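Local coordinates for DUF4974 domain-containing protein (Parabacteroides distasonis, PDB 4M0N) that is a putative FecR-type anti-sigma factor, probably acting as a sigma factor antagonist in signalling from the cell envelope, at residues S168-I171 / H172-R176; A205-N208 / A209-Y212. The protein carries 1 engineered substitution. All coordinates share one frame; numbering follows the deposited sequence.

Interaction 1 (S168-I171 / H172-R176); sequences SSVI and HDLER
Val170 and Leu174 sit one turn apart on alpha-helix 167-178, with their side chains running alongside each other in one direction. Backbone i to i+4 bonds run from His172 N through to Glu175 N. Val170 CG1 lies 4.1 Å from Leu174 CD1. The valine has CG1 anti to its backbone N (chi1 166°), beside its carbonyl carbon, which brings this methyl within reach of Leu174. Leu174 CG also rests 3.3 Å from Val170 O, which accepts the N-H of Leu174. At the border of this face, the Glu175 side chain runs aslant over Ile171. Its CG passes 3.2 Å from Ile171 O. Glu175 OE2 is bound by Ile182 N. The His172 ring has CD2 3.4 Å from Ser168 O, and its ND1 is hydrogen-bonded to Asp104 OD1. Arg176 NH2 forms a salt bridge with Asp173 OD1 at 3.0 Å, nearly in line with the C-O bond, with the oxygen 18° out of the guanidinium plane. Lys99 pairs with the same oxygen. With an alanine in place of Asp173, Lys99 and Arg176 would probably each lose an anionic partner. Glu103 and Asp104 also pair with Arg176. Val170, Ile171 and Leu174 pack on strands 159-166 and 182-184 and on helix 203-214.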
ATOM      1  N   SER A 168      -9.601   2.388 -10.379  1.00 31.16           N
ATOM      2  CA  SER A 168      -9.880   1.073  -9.780  1.00 34.29           C
ATOM      3  C   SER A 168      -9.064   0.876  -8.510  1.00 31.21           C
ATOM      4  O   SER A 168      -9.544   0.311  -7.523  1.00 28.83           O
ATOM      5  CB  SER A 168      -9.597  -0.068 -10.772  1.00 40.14           C
ATOM      6  OG  SER A 168      -8.337   0.093 -11.412  1.00 41.60           O
ATOM      7  N   SER A 169      -7.817   1.338  -8.533  1.00 29.36           N
ATOM      8  CA  SER A 169      -6.960   1.241  -7.367  0.50 27.16           C
ATOM      9  C   SER A 169      -7.414   2.215  -6.278  1.00 26.07           C
ATOM     10  O   SER A 169      -7.455   1.859  -5.120  1.00 24.91           O
ATOM     11  CB  SER A 169      -5.492   1.499  -7.733  0.50 28.09           C
ATOM     12  OG  SER A 169      -5.041   0.536  -8.674  0.50 31.63           O
ATOM     13  N   VAL A 170      -7.732   3.442  -6.661  1.00 23.38           N
ATOM     14  CA  VAL A 170      -8.301   4.428  -5.730  1.00 23.46           C
ATOM     15  C   VAL A 170      -9.479   3.814  -4.972  1.00 21.64           C
ATOM     16  O   VAL A 170      -9.565   3.927  -3.751  1.00 20.68           O
ATOM     17  CB  VAL A 170      -8.774   5.693  -6.490  1.00 24.42           C
ATOM     18  CG1 VAL A 170      -9.668   6.559  -5.623  1.00 30.33           C
ATOM     19  CG2 VAL A 170      -7.569   6.495  -6.979  1.00 24.32           C
ATOM     20  N   ILE A 171     -10.389   3.176  -5.693  1.00 23.34           N
ATOM     21  CA  ILE A 171     -11.585   2.643  -5.056  1.00 24.20           C
ATOM     22  C   ILE A 171     -11.248   1.563  -4.038  1.00 23.06           C
ATOM     23  O   ILE A 171     -11.871   1.483  -2.991  1.00 20.60           O
ATOM     24  CB  ILE A 171     -12.595   2.123  -6.105  1.00 31.67           C
ATOM     25  CG1 ILE A 171     -13.214   3.318  -6.831  1.00 32.58           C
ATOM     26  CG2 ILE A 171     -13.643   1.234  -5.469  1.00 33.81           C
ATOM     27  CD1 ILE A 171     -13.983   2.907  -8.059  1.00 41.83           C
ATOM     28  N   HIS A 172     -10.258   0.729  -4.331  1.00 22.29           N
ATOM     29  CA  HIS A 172      -9.843  -0.255  -3.328  1.00 21.04           C
ATOM     30  C   HIS A 172      -9.280   0.427  -2.070  1.00 18.04           C
ATOM     31  O   HIS A 172      -9.621   0.046  -0.963  1.00 19.54           O
ATOM     32  CB  HIS A 172      -8.815  -1.186  -3.927  1.00 21.93           C
ATOM     33  CG  HIS A 172      -9.407  -2.252  -4.787  1.00 28.09           C
ATOM     34  ND1 HIS A 172      -8.813  -3.486  -4.959  1.00 33.41           N
ATOM     35  CD2 HIS A 172     -10.558  -2.282  -5.498  1.00 31.61           C
ATOM     36  CE1 HIS A 172      -9.570  -4.226  -5.754  1.00 30.61           C
ATOM     37  NE2 HIS A 172     -10.634  -3.518  -6.098  1.00 33.19           N
ATOM     38  N   ASP A 173      -8.468   1.467  -2.243  1.00 18.40           N
ATOM     39  CA  ASP A 173      -7.964   2.233  -1.100  1.00 18.51           C
ATOM     40  C   ASP A 173      -9.095   2.822  -0.279  1.00 19.45           C
ATOM     41  O   ASP A 173      -9.070   2.804   0.971  1.00 19.63           O
ATOM     42  CB  ASP A 173      -7.071   3.395  -1.524  1.00 23.42           C
ATOM     43  CG  ASP A 173      -5.738   2.956  -2.078  1.00 28.29           C
ATOM     44  OD1 ASP A 173      -5.363   1.786  -1.916  1.00 28.00           O
ATOM     45  OD2 ASP A 173      -5.055   3.826  -2.654  1.00 34.20           O
ATOM     46  N   LEU A 174     -10.094   3.374  -0.965  1.00 18.76           N
ATOM     47  CA  LEU A 174     -11.229   3.964  -0.256  1.00 20.02           C
ATOM     48  C   LEU A 174     -12.036   2.923   0.499  1.00 19.32           C
ATOM     49  O   LEU A 174     -12.374   3.118   1.691  1.00 19.30           O
ATOM     50  CB  LEU A 174     -12.133   4.745  -1.207  1.00 21.80           C
ATOM     51  CG  LEU A 174     -11.513   5.932  -1.965  1.00 22.49           C
ATOM     52  CD1 LEU A 174     -12.588   6.613  -2.803  1.00 22.78           C
ATOM     53  CD2 LEU A 174     -10.824   6.934  -1.064  1.00 24.09           C
ATOM     54  N   GLU A 175     -12.325   1.808  -0.157  1.00 18.92           N
ATOM     55  CA  GLU A 175     -13.053   0.739   0.514  1.00 20.70           C
ATOM     56  C   GLU A 175     -12.358   0.280   1.785  1.00 19.50           C
ATOM     57  O   GLU A 175     -12.983   0.087   2.839  1.00 20.14           O
ATOM     58  CB  GLU A 175     -13.232  -0.479  -0.393  1.00 23.23           C
ATOM     59  CG  GLU A 175     -14.123  -0.277  -1.586  1.00 27.24           C
ATOM     60  CD  GLU A 175     -14.322  -1.578  -2.332  1.00 31.68           C
ATOM     61  OE1 GLU A 175     -13.335  -2.069  -2.922  1.00 37.36           O
ATOM     62  OE2 GLU A 175     -15.457  -2.080  -2.317  1.00 29.37           O
ATOM     63  N   ARG A 176     -11.043   0.122   1.705  1.00 18.12           N
ATOM     64  CA  ARG A 176     -10.279  -0.316   2.850  1.00 17.84           C
ATOM     65  C   ARG A 176     -10.158   0.729   3.969  1.00 18.58           C
ATOM     66  O   ARG A 176     -10.243   0.400   5.152  1.00 18.35           O
ATOM     67  CB  ARG A 176      -8.887  -0.734   2.385  1.00 17.17           C
ATOM     68  CG  ARG A 176      -8.923  -2.023   1.609  1.00 17.54           C
ATOM     69  CD  ARG A 176      -7.510  -2.549   1.368  1.00 16.88           C
ATOM     70  NE  ARG A 176      -6.787  -1.704   0.434  1.00 15.47           N
ATOM     71  CZ  ARG A 176      -6.535  -1.996  -0.844  1.00 15.79           C
ATOM     72  NH1 ARG A 176      -6.946  -3.119  -1.381  1.00 16.40           N
ATOM     73  NH2 ARG A 176      -5.878  -1.120  -1.602  1.00 15.97           N
TER

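Interaction 2 (A205-N208 / A209-Y212); sequences AVLN and AIQY
Ile210 meets Val206 and Leu207 on one face of helix 203-214, a regular alpha-helix in the FecR C-terminal region. Four successive i to i+4 backbone bonds join the two turns, from Ala209 N to Ala205 O through to Tyr212 N on Asn208 O.

The Ile210 side chain can be followed outward. CB starts 3.5 Å from Leu207 O. CG1 then turns to the neighbouring carbonyl and lies 3.5 Å from Val206 O. With chi1 -72°, CG1 lies beside the backbone N and opposite the carbonyl carbon, which directs this branch back toward the preceding turn. CD1 ends the chain 3.7 Å from Val206 O and touches two apolar groups. One is Val206 CG1 at 4.1 Å, where the two side chains cross at a slant. The other is Leu207 CD2 at 4.3 Å. The same face is covered by helix 167-178: Val206 and Leu207 touch Leu174, and Ile210 touches Val170.

The polar residues follow another side of the helix. Asn208 OD1 is hydrogen-bonded to Tyr218 OH, which ties this side to strand 217-221. Gln211 packs on Arg217 of that strand. Its CB lies over the previous turn, close to the carbonyl oxygens of Leu207 and Asn208. The methyl of Ala209 also faces the preceding turn: CB is 3.5 Å from both Ala205 O and Val206 O.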
ATOM      1  N   ALA A 205     -16.364  13.674   0.979  1.00 29.44           N
ATOM      2  CA  ALA A 205     -15.479  14.740   0.480  1.00 28.75           C
ATOM      3  C   ALA A 205     -14.499  14.259  -0.574  1.00 28.41           C
ATOM      4  O   ALA A 205     -14.199  14.952  -1.562  1.00 26.63           O
ATOM      5  CB  ALA A 205     -14.706  15.331   1.654  1.00 28.96           C
ATOM      6  N   VAL A 206     -13.948  13.069  -0.346  1.00 25.78           N
ATOM      7  CA  VAL A 206     -13.031  12.510  -1.306  1.00 25.39           C
ATOM      8  C   VAL A 206     -13.761  12.202  -2.601  1.00 24.33           C
ATOM      9  O   VAL A 206     -13.258  12.530  -3.663  1.00 25.92           O
ATOM     10  CB  VAL A 206     -12.309  11.263  -0.788  1.00 25.05           C
ATOM     11  CG1 VAL A 206     -11.440  10.706  -1.904  1.00 26.26           C
ATOM     12  CG2 VAL A 206     -11.471  11.589   0.454  1.00 24.86           C
ATOM     13  N   LEU A 207     -14.954  11.613  -2.510  1.00 25.25           N
ATOM     14  CA  LEU A 207     -15.742  11.333  -3.704  1.00 27.70           C
ATOM     15  C   LEU A 207     -16.172  12.617  -4.443  1.00 29.77           C
ATOM     16  O   LEU A 207     -16.121  12.659  -5.661  1.00 30.56           O
ATOM     17  CB  LEU A 207     -16.944  10.454  -3.378  1.00 28.54           C
ATOM     18  CG  LEU A 207     -16.564   9.053  -2.863  1.00 27.35           C
ATOM     19  CD1 LEU A 207     -17.818   8.343  -2.382  1.00 29.76           C
ATOM     20  CD2 LEU A 207     -15.862   8.259  -3.951  1.00 27.06           C
ATOM     21  N   ASN A 208     -16.524  13.668  -3.707  1.00 31.04           N
ATOM     22  CA  ASN A 208     -16.814  14.971  -4.333  1.00 34.26           C
ATOM     23  C   ASN A 208     -15.613  15.527  -5.101  1.00 33.61           C
ATOM     24  O   ASN A 208     -15.747  16.056  -6.214  1.00 35.97           O
ATOM     25  CB  ASN A 208     -17.278  16.002  -3.284  1.00 34.98           C
ATOM     26  CG  ASN A 208     -18.569  15.612  -2.599  1.00 37.35           C
ATOM     27  OD1 ASN A 208     -19.364  14.835  -3.124  1.00 38.40           O
ATOM     28  ND2 ASN A 208     -18.799  16.176  -1.419  1.00 40.43           N
ATOM     29  N   ALA A 209     -14.432  15.397  -4.520  1.00 33.84           N
ATOM     30  CA  ALA A 209     -13.216  15.863  -5.168  1.00 32.28           C
ATOM     31  C   ALA A 209     -12.948  15.100  -6.454  1.00 33.19           C
ATOM     32  O   ALA A 209     -12.518  15.678  -7.452  1.00 36.36           O
ATOM     33  CB  ALA A 209     -12.046  15.746  -4.224  1.00 30.61           C
ATOM     34  N   ILE A 210     -13.202  13.795  -6.426  1.00 29.12           N
ATOM     35  CA  ILE A 210     -13.106  12.975  -7.621  1.00 28.86           C
ATOM     36  C   ILE A 210     -14.137  13.407  -8.642  1.00 31.16           C
ATOM     37  O   ILE A 210     -13.810  13.505  -9.820  1.00 34.11           O
ATOM     38  CB  ILE A 210     -13.273  11.481  -7.285  1.00 27.32           C
ATOM     39  CG1 ILE A 210     -12.025  10.994  -6.561  1.00 28.14           C
ATOM     40  CG2 ILE A 210     -13.448  10.639  -8.530  1.00 28.52           C
ATOM     41  CD1 ILE A 210     -12.223   9.715  -5.803  1.00 30.24           C
ATOM     42  N   GLN A 211     -15.364  13.668  -8.188  1.00 33.38           N
ATOM     43  CA  GLN A 211     -16.426  14.157  -9.074  1.00 36.35           C
ATOM     44  C   GLN A 211     -15.984  15.446  -9.750  1.00 38.24           C
ATOM     45  O   GLN A 211     -16.078  15.572 -10.972  1.00 39.59           O
ATOM     46  CB  GLN A 211     -17.741  14.367  -8.317  1.00 37.80           C
ATOM     47  CG  GLN A 211     -18.931  14.722  -9.209  1.00 40.02           C
ATOM     48  CD  GLN A 211     -20.136  15.189  -8.427  1.00 41.68           C
ATOM     49  OE1 GLN A 211     -20.530  14.587  -7.431  1.00 42.71           O
ATOM     50  NE2 GLN A 211     -20.744  16.266  -8.889  1.00 42.14           N
ATOM     51  N   TYR A 212     -15.481  16.389  -8.954  1.00 39.63           N
ATOM     52  CA  TYR A 212     -14.967  17.657  -9.487  1.00 46.61           C
ATOM     53  C   TYR A 212     -13.902  17.453 -10.566  1.00 47.79           C
ATOM     54  O   TYR A 212     -13.866  18.188 -11.555  1.00 51.83           O
ATOM     55  CB  TYR A 212     -14.409  18.524  -8.348  1.00 51.81           C
ATOM     56  CG  TYR A 212     -13.883  19.883  -8.783  1.00 57.20           C
ATOM     57  CD1 TYR A 212     -12.583  20.031  -9.279  1.00 61.24           C
ATOM     58  CD2 TYR A 212     -14.683  21.022  -8.686  1.00 61.93           C
ATOM     59  CE1 TYR A 212     -12.103  21.273  -9.679  1.00 66.03           C
ATOM     60  CE2 TYR A 212     -14.207  22.268  -9.078  1.00 65.94           C
ATOM     61  CZ  TYR A 212     -12.918  22.388  -9.573  1.00 65.74           C
ATOM     62  OH  TYR A 212     -12.450  23.624  -9.960  1.00 73.64           O
TER

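In the fold
Interaction 1 comes first along the chain, on helix 167-178, and interaction 2 follows on helix 203-214. In the sequence, strands 182-184 and 193-199 come between them. The two contacts lie in the FecR C-terminal region, with centres about 14 Å apart. The helices touch directly. Leu174 CD1 meets Leu207 CD2 at 3.8 Å, and Leu174 CD2 meets Val206 CG1 at 3.9 Å. Val170 CG1 and Ile210 CD1 add a third apolar contact. Interaction 1 also has charged links to Lys99, Glu103 and Asp104, which belong to the FecR protein region. Its helix therefore appears to join the two regions, while interaction 2 lies farther from the chain's centre.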